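Local coordinates for uncharacterized protein (Bacteroides fragilis, PDB 3NNG), which is of unknown function but contains an F5/8 type C (discoidin-like) domain that binds a calcium ion and may serve in carbohydrate recognition, at residues A[47-52]-A[80-85]; A[77-81]-A[113-118]; A[88-92]-A[145-151]. The protein carries 1 engineered substitution. The contacts are given in a common frame with arbitrary orientation. Residues are numbered along the deposited sequence.

Contact 1 of 3, residues A[47-52]-A[80-85]; sequences INTTWF and TKQSAY. With CA (calcium ion), chain C.
Residues 47-52 run from a calcium-binding loop into strand 51-54 and lie against the irregular segment 80-85. Ile47 and Asn48 have helical backbone angles (-69/-26 and -89/1), and the chain is extended from Thr49 on. CA atoms pair Asn48 with Ser83 (5.7 Å) and Thr50 with Gln82 (5.6 Å). One direct hydrogen bond crosses, from Ser83 OG (chi1 p) to Ile47 O at 2.9 Å. A water bridges Asn48 O (2.8 Å) and Ser83 O (2.6 Å), donating to both. Within 80-85, Gln82 (chi1 and chi2 both p) folds back: OE1 accepts from Ala84 N (2.8 Å) and Tyr85 N (3.0 Å) and NE2 donates to Tyr85 O (2.8 Å). Apolar packing follows: Ala84 CB makes a CH-pi contact over the Phe52 ring, 4.2 Å from its centroid, and Phe52 CE2 meets Tyr85 CD2 at 3.6 Å, the ring planes 48° apart. Thr50 CG2 lies 3.6 Å from Ala84 CB. Ile47 (chi1 t) puts CD1 3.7 Å from Thr80 OG1 and CG1 3.8 Å from Lys81 CE. Thr49, its CB directed away from 80-85, binds calcium through O (2.5 Å) and OG1 (2.7 Å); such a loop at the end of the beta-sandwich is found in many F5/8 type C domains. Leu41, Asp44, Glu46, Ala152 and Glu153 complete the site. Strand 148-159 backs the contact through Ala152, and Tyr37 of helix 34-37 covers Phe52, Ala84 and Tyr85.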
loop_
_atom_site.group_PDB
_atom_site.type_symbol
_atom_site.label_atom_id
_atom_site.label_comp_id
_atom_site.label_asym_id
_atom_site.label_seq_id
_atom_site.Cartn_x
_atom_site.Cartn_y
_atom_site.Cartn_z
ATOM N N ILE A 47 8.538 -9.969 5.830
ATOM C CA ILE A 47 7.147 -10.427 5.805
ATOM C C ILE A 47 6.530 -10.496 7.204
ATOM O O ILE A 47 5.314 -10.351 7.383
ATOM C CB ILE A 47 6.984 -11.785 5.061
ATOM C CG1 ILE A 47 5.504 -12.106 4.838
ATOM C CG2 ILE A 47 7.718 -12.932 5.805
ATOM C CD1 ILE A 47 4.857 -11.354 3.669
ATOM N N ASN A 48 7.382 -10.673 8.206
ATOM C CA ASN A 48 6.902 -10.902 9.563
ATOM C C ASN A 48 6.679 -9.649 10.388
ATOM O O ASN A 48 6.284 -9.731 11.545
ATOM C CB ASN A 48 7.813 -11.882 10.297
ATOM C CG ASN A 48 7.548 -13.318 9.887
ATOM O OD1 ASN A 48 6.414 -13.798 9.987
ATOM N ND2 ASN A 48 8.584 -14.008 9.405
ATOM N N THR A 49 6.914 -8.486 9.790
ATOM C CA THR A 49 6.530 -7.236 10.439
ATOM C C THR A 49 5.456 -6.609 9.573
ATOM O O THR A 49 5.517 -6.681 8.349
ATOM C CB THR A 49 7.718 -6.287 10.583
ATOM O OG1 THR A 49 8.227 -5.979 9.284
ATOM C CG2 THR A 49 8.842 -6.941 11.425
ATOM N N THR A 50 4.454 -6.002 10.184
ATOM C CA THR A 50 3.349 -5.543 9.376
ATOM C C THR A 50 2.755 -4.251 9.898
ATOM O O THR A 50 2.790 -3.971 11.107
ATOM C CB THR A 50 2.246 -6.620 9.327
ATOM O OG1 THR A 50 1.185 -6.195 8.467
ATOM C CG2 THR A 50 1.706 -6.844 10.728
ATOM N N TRP A 51 2.237 -3.454 8.968
ATOM C CA TRP A 51 1.316 -2.385 9.307
ATOM C C TRP A 51 -0.041 -3.027 9.596
ATOM O O TRP A 51 -0.474 -3.930 8.887
ATOM C CB TRP A 51 1.192 -1.379 8.152
ATOM C CG TRP A 51 0.115 -0.370 8.387
ATOM C CD1 TRP A 51 0.051 0.527 9.413
ATOM C CD2 TRP A 51 -1.067 -0.155 7.589
ATOM N NE1 TRP A 51 -1.082 1.299 9.298
ATOM C CE2 TRP A 51 -1.786 0.900 8.200
ATOM C CE3 TRP A 51 -1.571 -0.742 6.424
ATOM C CZ2 TRP A 51 -3.002 1.368 7.680
ATOM C CZ3 TRP A 51 -2.777 -0.271 5.912
ATOM C CH2 TRP A 51 -3.477 0.773 6.540
ATOM N N PHE A 52 -0.707 -2.580 10.647
ATOM C CA PHE A 52 -2.005 -3.143 10.983
ATOM C C PHE A 52 -2.818 -2.058 11.647
ATOM O O PHE A 52 -2.276 -1.255 12.400
ATOM C CB PHE A 52 -1.865 -4.366 11.898
ATOM C CG PHE A 52 -3.124 -5.187 12.008
ATOM C CD1 PHE A 52 -3.510 -6.036 10.968
ATOM C CD2 PHE A 52 -3.922 -5.117 13.145
ATOM C CE1 PHE A 52 -4.689 -6.804 11.062
ATOM C CE2 PHE A 52 -5.099 -5.890 13.258
ATOM C CZ PHE A 52 -5.485 -6.727 12.210
ATOM N N THR A 80 1.164 -7.683 0.325
ATOM C CA THR A 80 1.178 -9.056 0.832
ATOM C C THR A 80 0.086 -9.231 1.884
ATOM O O THR A 80 -0.662 -8.292 2.172
ATOM C CB THR A 80 2.530 -9.389 1.500
ATOM O OG1 THR A 80 2.740 -8.507 2.612
ATOM C CG2 THR A 80 3.697 -9.223 0.494
ATOM N N LYS A 81 -0.021 -10.430 2.450
ATOM C CA LYS A 81 -0.791 -10.590 3.677
ATOM C C LYS A 81 -0.280 -9.603 4.730
ATOM O O LYS A 81 0.839 -9.096 4.629
ATOM C CB LYS A 81 -0.610 -12.009 4.225
ATOM C CG LYS A 81 0.853 -12.337 4.562
ATOM C CD LYS A 81 0.926 -13.634 5.369
ATOM C CE LYS A 81 2.367 -13.988 5.703
ATOM N NZ LYS A 81 2.454 -15.235 6.500
ATOM N N GLN A 82 -1.097 -9.325 5.739
ATOM C CA GLN A 82 -0.578 -8.782 6.991
ATOM C C GLN A 82 -0.240 -9.986 7.859
ATOM O O GLN A 82 -0.831 -11.063 7.697
ATOM C CB GLN A 82 -1.607 -7.888 7.700
ATOM C CG GLN A 82 -2.997 -8.495 7.884
ATOM C CD GLN A 82 -3.058 -9.514 9.021
ATOM O OE1 GLN A 82 -2.409 -9.351 10.054
ATOM N NE2 GLN A 82 -3.855 -10.568 8.831
ATOM N N SER A 83 0.694 -9.819 8.784
ATOM C CA SER A 83 1.157 -10.958 9.577
ATOM C C SER A 83 0.959 -10.738 11.069
ATOM O O SER A 83 1.687 -11.299 11.876
ATOM C CB SER A 83 2.632 -11.252 9.287
ATOM O OG SER A 83 3.427 -10.091 9.518
ATOM N N ALA A 84 -0.021 -9.920 11.430
ATOM C CA ALA A 84 -0.299 -9.626 12.833
ATOM C C ALA A 84 -1.318 -10.606 13.389
ATOM O O ALA A 84 -1.181 -11.100 14.515
ATOM C CB ALA A 84 -0.822 -8.196 12.977
ATOM N N TYR A 85 -2.347 -10.875 12.589
ATOM C CA TYR A 85 -3.445 -11.737 13.001
ATOM C C TYR A 85 -3.945 -12.603 11.845
ATOM O O TYR A 85 -3.363 -12.602 10.763
ATOM C CB TYR A 85 -4.582 -10.903 13.579
ATOM C CG TYR A 85 -4.227 -10.180 14.868
ATOM C CD1 TYR A 85 -4.294 -10.835 16.101
ATOM C CD2 TYR A 85 -3.839 -8.845 14.855
ATOM C CE1 TYR A 85 -3.979 -10.182 17.278
ATOM C CE2 TYR A 85 -3.524 -8.179 16.029
ATOM C CZ TYR A 85 -3.605 -8.852 17.238
ATOM O OH TYR A 85 -3.296 -8.195 18.409
HETATM CA CA CA C . 7.244 -5.696 6.776
HETATM O O HOH W 1 3.998 -10.742 12.839
#

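Contact 2 of 3, residues A[77-81]-A[113-118]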
loop_
_atom_site.group_PDB
_atom_site.type_symbol
_atom_site.label_atom_id
_atom_site.label_comp_id
_atom_site.label_asym_id
_atom_site.label_seq_id
_atom_site.Cartn_x
_atom_site.Cartn_y
_atom_site.Cartn_z
ATOM N N PHE A 77 1.274 -1.432 -8.112
ATOM C CA PHE A 77 1.796 -1.670 -6.784
ATOM C C PHE A 77 1.492 -3.108 -6.385
ATOM O O PHE A 77 0.788 -3.836 -7.097
ATOM C CB PHE A 77 1.183 -0.680 -5.786
ATOM C CG PHE A 77 -0.264 -0.921 -5.519
ATOM C CD1 PHE A 77 -1.233 -0.458 -6.399
ATOM C CD2 PHE A 77 -0.661 -1.627 -4.401
ATOM C CE1 PHE A 77 -2.580 -0.691 -6.159
ATOM C CE2 PHE A 77 -1.995 -1.876 -4.153
ATOM C CZ PHE A 77 -2.962 -1.400 -5.033
ATOM N N SER A 78 2.022 -3.518 -5.241
ATOM C CA SER A 78 1.781 -4.855 -4.740
ATOM C C SER A 78 1.709 -4.839 -3.233
ATOM O O SER A 78 2.398 -4.049 -2.573
ATOM C CB SER A 78 2.896 -5.802 -5.180
ATOM O OG SER A 78 4.070 -5.557 -4.428
ATOM N N VAL A 79 0.882 -5.735 -2.696
ATOM C CA VAL A 79 0.727 -5.890 -1.261
ATOM C C VAL A 79 0.798 -7.379 -0.920
ATOM O O VAL A 79 0.554 -8.232 -1.779
ATOM C CB VAL A 79 -0.603 -5.247 -0.767
ATOM C CG1 VAL A 79 -0.590 -3.740 -1.023
ATOM C CG2 VAL A 79 -1.818 -5.874 -1.457
ATOM N N THR A 80 1.164 -7.683 0.325
ATOM C CA THR A 80 1.178 -9.056 0.832
ATOM C C THR A 80 0.086 -9.231 1.884
ATOM O O THR A 80 -0.662 -8.292 2.172
ATOM C CB THR A 80 2.530 -9.389 1.500
ATOM O OG1 THR A 80 2.740 -8.507 2.612
ATOM C CG2 THR A 80 3.697 -9.223 0.494
ATOM N N LYS A 81 -0.021 -10.430 2.450
ATOM C CA LYS A 81 -0.791 -10.590 3.677
ATOM C C LYS A 81 -0.280 -9.603 4.730
ATOM O O LYS A 81 0.839 -9.096 4.629
ATOM C CB LYS A 81 -0.610 -12.009 4.225
ATOM C CG LYS A 81 0.853 -12.337 4.562
ATOM C CD LYS A 81 0.926 -13.634 5.369
ATOM C CE LYS A 81 2.367 -13.988 5.703
ATOM N NZ LYS A 81 2.454 -15.235 6.500
ATOM N N LEU A 113 -9.447 -1.760 -6.567
ATOM C CA LEU A 113 -8.580 -2.925 -6.701
ATOM C C LEU A 113 -9.048 -4.000 -5.719
ATOM O O LEU A 113 -9.315 -3.699 -4.549
ATOM C CB LEU A 113 -7.112 -2.572 -6.442
ATOM C CG LEU A 113 -6.399 -1.562 -7.362
ATOM C CD1 LEU A 113 -6.691 -1.845 -8.826
ATOM C CD2 LEU A 113 -6.804 -0.164 -7.027
ATOM N N THR A 114 -9.155 -5.238 -6.212
ATOM C CA THR A 114 -9.608 -6.379 -5.425
ATOM C C THR A 114 -8.518 -7.440 -5.370
ATOM O O THR A 114 -7.837 -7.680 -6.361
ATOM C CB THR A 114 -10.865 -7.015 -6.048
ATOM O OG1 THR A 114 -11.960 -6.101 -5.938
ATOM C CG2 THR A 114 -11.218 -8.309 -5.339
ATOM N N PHE A 115 -8.354 -8.071 -4.217
ATOM C CA PHE A 115 -7.311 -9.074 -4.033
ATOM C C PHE A 115 -7.929 -10.411 -3.672
ATOM O O PHE A 115 -8.962 -10.456 -3.016
ATOM C CB PHE A 115 -6.335 -8.627 -2.938
ATOM C CG PHE A 115 -5.680 -7.314 -3.239
ATOM C CD1 PHE A 115 -4.602 -7.246 -4.114
ATOM C CD2 PHE A 115 -6.172 -6.140 -2.698
ATOM C CE1 PHE A 115 -4.028 -6.040 -4.416
ATOM C CE2 PHE A 115 -5.587 -4.922 -3.005
ATOM C CZ PHE A 115 -4.520 -4.874 -3.855
ATOM N N ARG A 116 -7.296 -11.498 -4.101
ATOM C CA ARG A 116 -7.733 -12.838 -3.710
ATOM C C ARG A 116 -7.027 -13.250 -2.424
ATOM O O ARG A 116 -6.211 -12.506 -1.881
ATOM C CB ARG A 116 -7.400 -13.865 -4.795
ATOM C CG ARG A 116 -7.433 -13.343 -6.221
ATOM C CD ARG A 116 -7.639 -14.488 -7.210
ATOM N NE ARG A 116 -7.078 -14.223 -8.536
ATOM C CZ ARG A 116 -7.403 -13.187 -9.308
ATOM N NH1 ARG A 116 -8.287 -12.286 -8.892
ATOM N NH2 ARG A 116 -6.834 -13.047 -10.499
ATOM N N ASN A 117 -7.331 -14.449 -1.947
ATOM C CA ASN A 117 -6.601 -15.004 -0.817
ATOM C C ASN A 117 -5.108 -15.059 -1.108
ATOM O O ASN A 117 -4.680 -15.559 -2.153
ATOM C CB ASN A 117 -7.136 -16.385 -0.454
ATOM C CG ASN A 117 -8.550 -16.326 0.088
ATOM O OD1 ASN A 117 -9.090 -15.241 0.322
ATOM N ND2 ASN A 117 -9.158 -17.488 0.289
ATOM N N PHE A 118 -4.320 -14.526 -0.183
ATOM C CA PHE A 118 -2.880 -14.521 -0.337
ATOM C C PHE A 118 -2.310 -15.930 -0.164
ATOM O O PHE A 118 -2.878 -16.753 0.549
ATOM C CB PHE A 118 -2.250 -13.543 0.656
ATOM C CG PHE A 118 -2.591 -12.106 0.371
ATOM C CD1 PHE A 118 -1.799 -11.349 -0.487
ATOM C CD2 PHE A 118 -3.723 -11.527 0.922
ATOM C CE1 PHE A 118 -2.124 -10.026 -0.770
ATOM C CE2 PHE A 118 -4.051 -10.213 0.644
ATOM C CZ PHE A 118 -3.250 -9.461 -0.214
#
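This is an apolar, largely aromatic side-chain contact between the end of strand 71-79 and the segment that leaves strand 107-114, with no hydrogen bond across it. The backbones run 40° apart and converge: CA atoms are 10.5 Å apart at Phe77 and Leu113, 9.1 Å at Val79 and Phe115, and 6.0 Å at Lys81 and Phe118. The wide end is filled by long side chains, with Phe77 CE1 4.1 Å from Leu113 CG and Phe77 CE2 3.9 Å from Phe115 CZ. Val79 CG2 makes a CH-pi contact over the Phe115 ring, 3.9 Å from its centroid. In the beta-sandwich of this F5/8 type C domain the contact runs from the interior, at Phe77, Val79 and Phe115, toward the partly exposed Phe118; Ile96 of strand 93-100 and Leu156 of strand 148-159 also touch Phe77. At the narrow end the Phe118 ring lies mainly against backbone, one face covered by Thr80 C (3.5 Å from Phe118 CE1) and Lys81 N (3.6 Å from Phe118 CD1), while Val79 O approaches the ring edge, 3.4 Å from Phe118 CE1, and Val79 CG2 lies 4.1 Å from Phe118 CZ. Gln124 of strand 124-144 bonds by its backbone to Val79 and touches Phe115 and Phe118.

Contact 3 of 3, residues A[88-92]-A[145-151]; sequences GYNLR and PDNYTGF
In this beta-sandwich domain of the F5/8 type C family, the loop that leads into strand 93-100 packs on the start of strand 148-159. Gly88 and Tyr89 close a short 3-10 segment, Asn90 and Leu91 are in the polyproline II region (-60/152 and -63/134), and residues 148-151 begin strand 148-159. CA atoms are closest at Tyr89 and Thr149 (4.8 Å), and Arg92 lies 6.0 Å from Pro145. Thr149, chi1 t, donates from OG1 to Tyr89 O at 2.8 Å, and its CA adds a CA-H...O contact to the same oxygen at 3.2 Å. Tyr89, chi1 m, lies along the strand: its CD1 is 3.9 Å from Tyr148 CB, and Asn147 ND2 reaches its ring edge, 3.3 Å from Tyr89 CE1. Asn147, chi1 p, turns OD1 back to Tyr148 N in a weak hydrogen bond of 2.8 Å. Pro145 follows a cis peptide bond and sets CD 3.1 Å from Asn90 O and 4.0 Å from Arg92 CB. Leu91, with chi1 at -143° between wells, brings CD1 4.3 Å from CD1 of Phe151 (chi1 p), whose ring also meets Trp51 and Trp64. Arg92 starts sideways, and its NE and NH2 hydrogen-bond to Phe115 O and Asn117 OD1, respectively. Where Leu91 N and Gly150 O stand 4.1 Å apart, a water fills in, accepting from Leu91 N and donating to Gly150 O, both at 2.9 Å.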
loop_
_atom_site.group_PDB
_atom_site.type_symbol
_atom_site.label_atom_id
_atom_site.label_comp_id
_atom_site.label_asym_id
_atom_site.label_seq_id
_atom_site.Cartn_x
_atom_site.Cartn_y
_atom_site.Cartn_z
ATOM N N GLY A 88 -8.165 -13.712 7.787
ATOM C CA GLY A 88 -9.422 -13.016 7.599
ATOM C C GLY A 88 -9.279 -11.504 7.666
ATOM O O GLY A 88 -10.211 -10.781 7.321
ATOM N N TYR A 89 -8.117 -11.018 8.103
ATOM C CA TYR A 89 -7.845 -9.570 8.104
ATOM C C TYR A 89 -6.926 -9.088 6.982
ATOM O O TYR A 89 -6.609 -7.905 6.904
ATOM C CB TYR A 89 -7.320 -9.111 9.465
ATOM C CG TYR A 89 -8.274 -9.489 10.578
ATOM C CD1 TYR A 89 -9.560 -8.959 10.614
ATOM C CD2 TYR A 89 -7.909 -10.395 11.571
ATOM C CE1 TYR A 89 -10.450 -9.300 11.606
ATOM C CE2 TYR A 89 -8.806 -10.750 12.578
ATOM C CZ TYR A 89 -10.072 -10.191 12.584
ATOM O OH TYR A 89 -10.985 -10.506 13.561
ATOM N N ASN A 90 -6.489 -9.995 6.112
ATOM C CA ASN A 90 -5.741 -9.571 4.934
ATOM C C ASN A 90 -6.609 -8.641 4.079
ATOM O O ASN A 90 -7.834 -8.758 4.078
ATOM C CB ASN A 90 -5.302 -10.773 4.101
ATOM C CG ASN A 90 -4.275 -11.635 4.805
ATOM O OD1 ASN A 90 -4.055 -12.781 4.411
ATOM N ND2 ASN A 90 -3.632 -11.092 5.844
ATOM N N LEU A 91 -5.961 -7.741 3.346
ATOM C CA LEU A 91 -6.637 -6.744 2.517
ATOM C C LEU A 91 -7.439 -7.417 1.408
ATOM O O LEU A 91 -6.929 -8.280 0.707
ATOM C CB LEU A 91 -5.602 -5.828 1.872
ATOM C CG LEU A 91 -5.830 -4.327 1.670
ATOM C CD1 LEU A 91 -5.055 -3.862 0.440
ATOM C CD2 LEU A 91 -7.289 -3.918 1.592
ATOM N N ARG A 92 -8.677 -6.976 1.227
ATOM C CA ARG A 92 -9.596 -7.558 0.261
ATOM C C ARG A 92 -9.840 -6.590 -0.909
ATOM O O ARG A 92 -9.809 -6.985 -2.079
ATOM C CB ARG A 92 -10.924 -7.837 0.958
ATOM C CG ARG A 92 -11.501 -9.187 0.732
ATOM C CD ARG A 92 -11.583 -9.527 -0.731
ATOM N NE ARG A 92 -10.802 -10.727 -0.982
ATOM C CZ ARG A 92 -11.008 -11.886 -0.369
ATOM N NH1 ARG A 92 -11.984 -12.007 0.521
ATOM N NH2 ARG A 92 -10.238 -12.927 -0.653
ATOM N N PRO A 145 -11.133 -5.787 4.363
ATOM C CA PRO A 145 -12.208 -5.832 5.362
ATOM C C PRO A 145 -12.348 -4.502 6.094
ATOM O O PRO A 145 -11.381 -3.744 6.144
ATOM C CB PRO A 145 -11.758 -6.942 6.325
ATOM C CG PRO A 145 -10.313 -7.098 6.106
ATOM C CD PRO A 145 -10.057 -6.745 4.665
ATOM N N ASP A 146 -13.534 -4.215 6.637
ATOM C CA ASP A 146 -13.775 -2.923 7.286
ATOM C C ASP A 146 -13.656 -2.933 8.809
ATOM O O ASP A 146 -13.883 -1.913 9.465
ATOM C CB ASP A 146 -15.105 -2.291 6.836
ATOM C CG ASP A 146 -16.330 -3.092 7.253
ATOM O OD1 ASP A 146 -16.236 -3.995 8.117
ATOM O OD2 ASP A 146 -17.409 -2.802 6.697
ATOM N N ASN A 147 -13.294 -4.077 9.376
ATOM C CA ASN A 147 -13.095 -4.129 10.819
ATOM C C ASN A 147 -11.630 -3.901 11.203
ATOM O O ASN A 147 -11.321 -3.003 11.990
ATOM C CB ASN A 147 -13.669 -5.411 11.447
ATOM C CG ASN A 147 -13.169 -6.687 10.775
ATOM O OD1 ASN A 147 -12.559 -6.655 9.701
ATOM N ND2 ASN A 147 -13.429 -7.824 11.416
ATOM N N TYR A 148 -10.744 -4.720 10.647
ATOM C CA TYR A 148 -9.308 -4.572 10.853
ATOM C C TYR A 148 -8.612 -5.053 9.595
ATOM O O TYR A 148 -9.081 -5.985 8.955
ATOM C CB TYR A 148 -8.837 -5.396 12.052
ATOM C CG TYR A 148 -9.538 -5.047 13.356
ATOM C CD1 TYR A 148 -10.721 -5.679 13.718
ATOM C CD2 TYR A 148 -9.012 -4.093 14.220
ATOM C CE1 TYR A 148 -11.364 -5.376 14.904
ATOM C CE2 TYR A 148 -9.652 -3.772 15.412
ATOM C CZ TYR A 148 -10.830 -4.418 15.746
ATOM O OH TYR A 148 -11.481 -4.114 16.917
ATOM N N THR A 149 -7.503 -4.417 9.231
ATOM C CA THR A 149 -6.698 -4.909 8.123
ATOM C C THR A 149 -5.297 -4.281 8.154
ATOM O O THR A 149 -4.956 -3.523 9.074
ATOM C CB THR A 149 -7.423 -4.674 6.744
ATOM O OG1 THR A 149 -6.769 -5.410 5.700
ATOM C CG2 THR A 149 -7.461 -3.189 6.369
ATOM N N GLY A 150 -4.491 -4.597 7.146
ATOM C CA GLY A 150 -3.149 -4.055 7.036
ATOM C C GLY A 150 -2.384 -4.838 5.989
ATOM O O GLY A 150 -2.986 -5.560 5.204
ATOM N N PHE A 151 -1.062 -4.703 5.980
ATOM C CA PHE A 151 -0.235 -5.506 5.084
ATOM C C PHE A 151 1.223 -5.447 5.503
ATOM O O PHE A 151 1.661 -4.467 6.099
ATOM C CB PHE A 151 -0.420 -5.115 3.609
ATOM C CG PHE A 151 -0.459 -3.621 3.359
ATOM C CD1 PHE A 151 -1.623 -3.012 2.909
ATOM C CD2 PHE A 151 0.677 -2.836 3.538
ATOM C CE1 PHE A 151 -1.665 -1.640 2.667
ATOM C CE2 PHE A 151 0.651 -1.476 3.300
ATOM C CZ PHE A 151 -0.530 -0.863 2.866
HETATM O O HOH W 2 -3.130 -7.957 3.668
#

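Overall arrangement
All three contacts belong to one beta-sandwich and draw on the chain between strands 71-79 and 93-100 or the residues just before it. Contact 2 is built from apolar and aromatic side chains, one ring lying on backbone; its centre is about 9 Å from the chain's centre, against about 12 Å for those of contacts 1 and 3. Contacts 1 and 3 each add a hydrogen bond and a bridging water, and include exposed residues; contact 1 alone holds a calcium ligand. Contacts 1 and 2 share Thr80 and Lys81. Neighbouring strands 51-54 and 148-159 join contacts 1 and 3, with Trp51 O 3.1 Å from Phe151 N, while Arg92 NE is 2.8 Å from Phe115 O of contact 2.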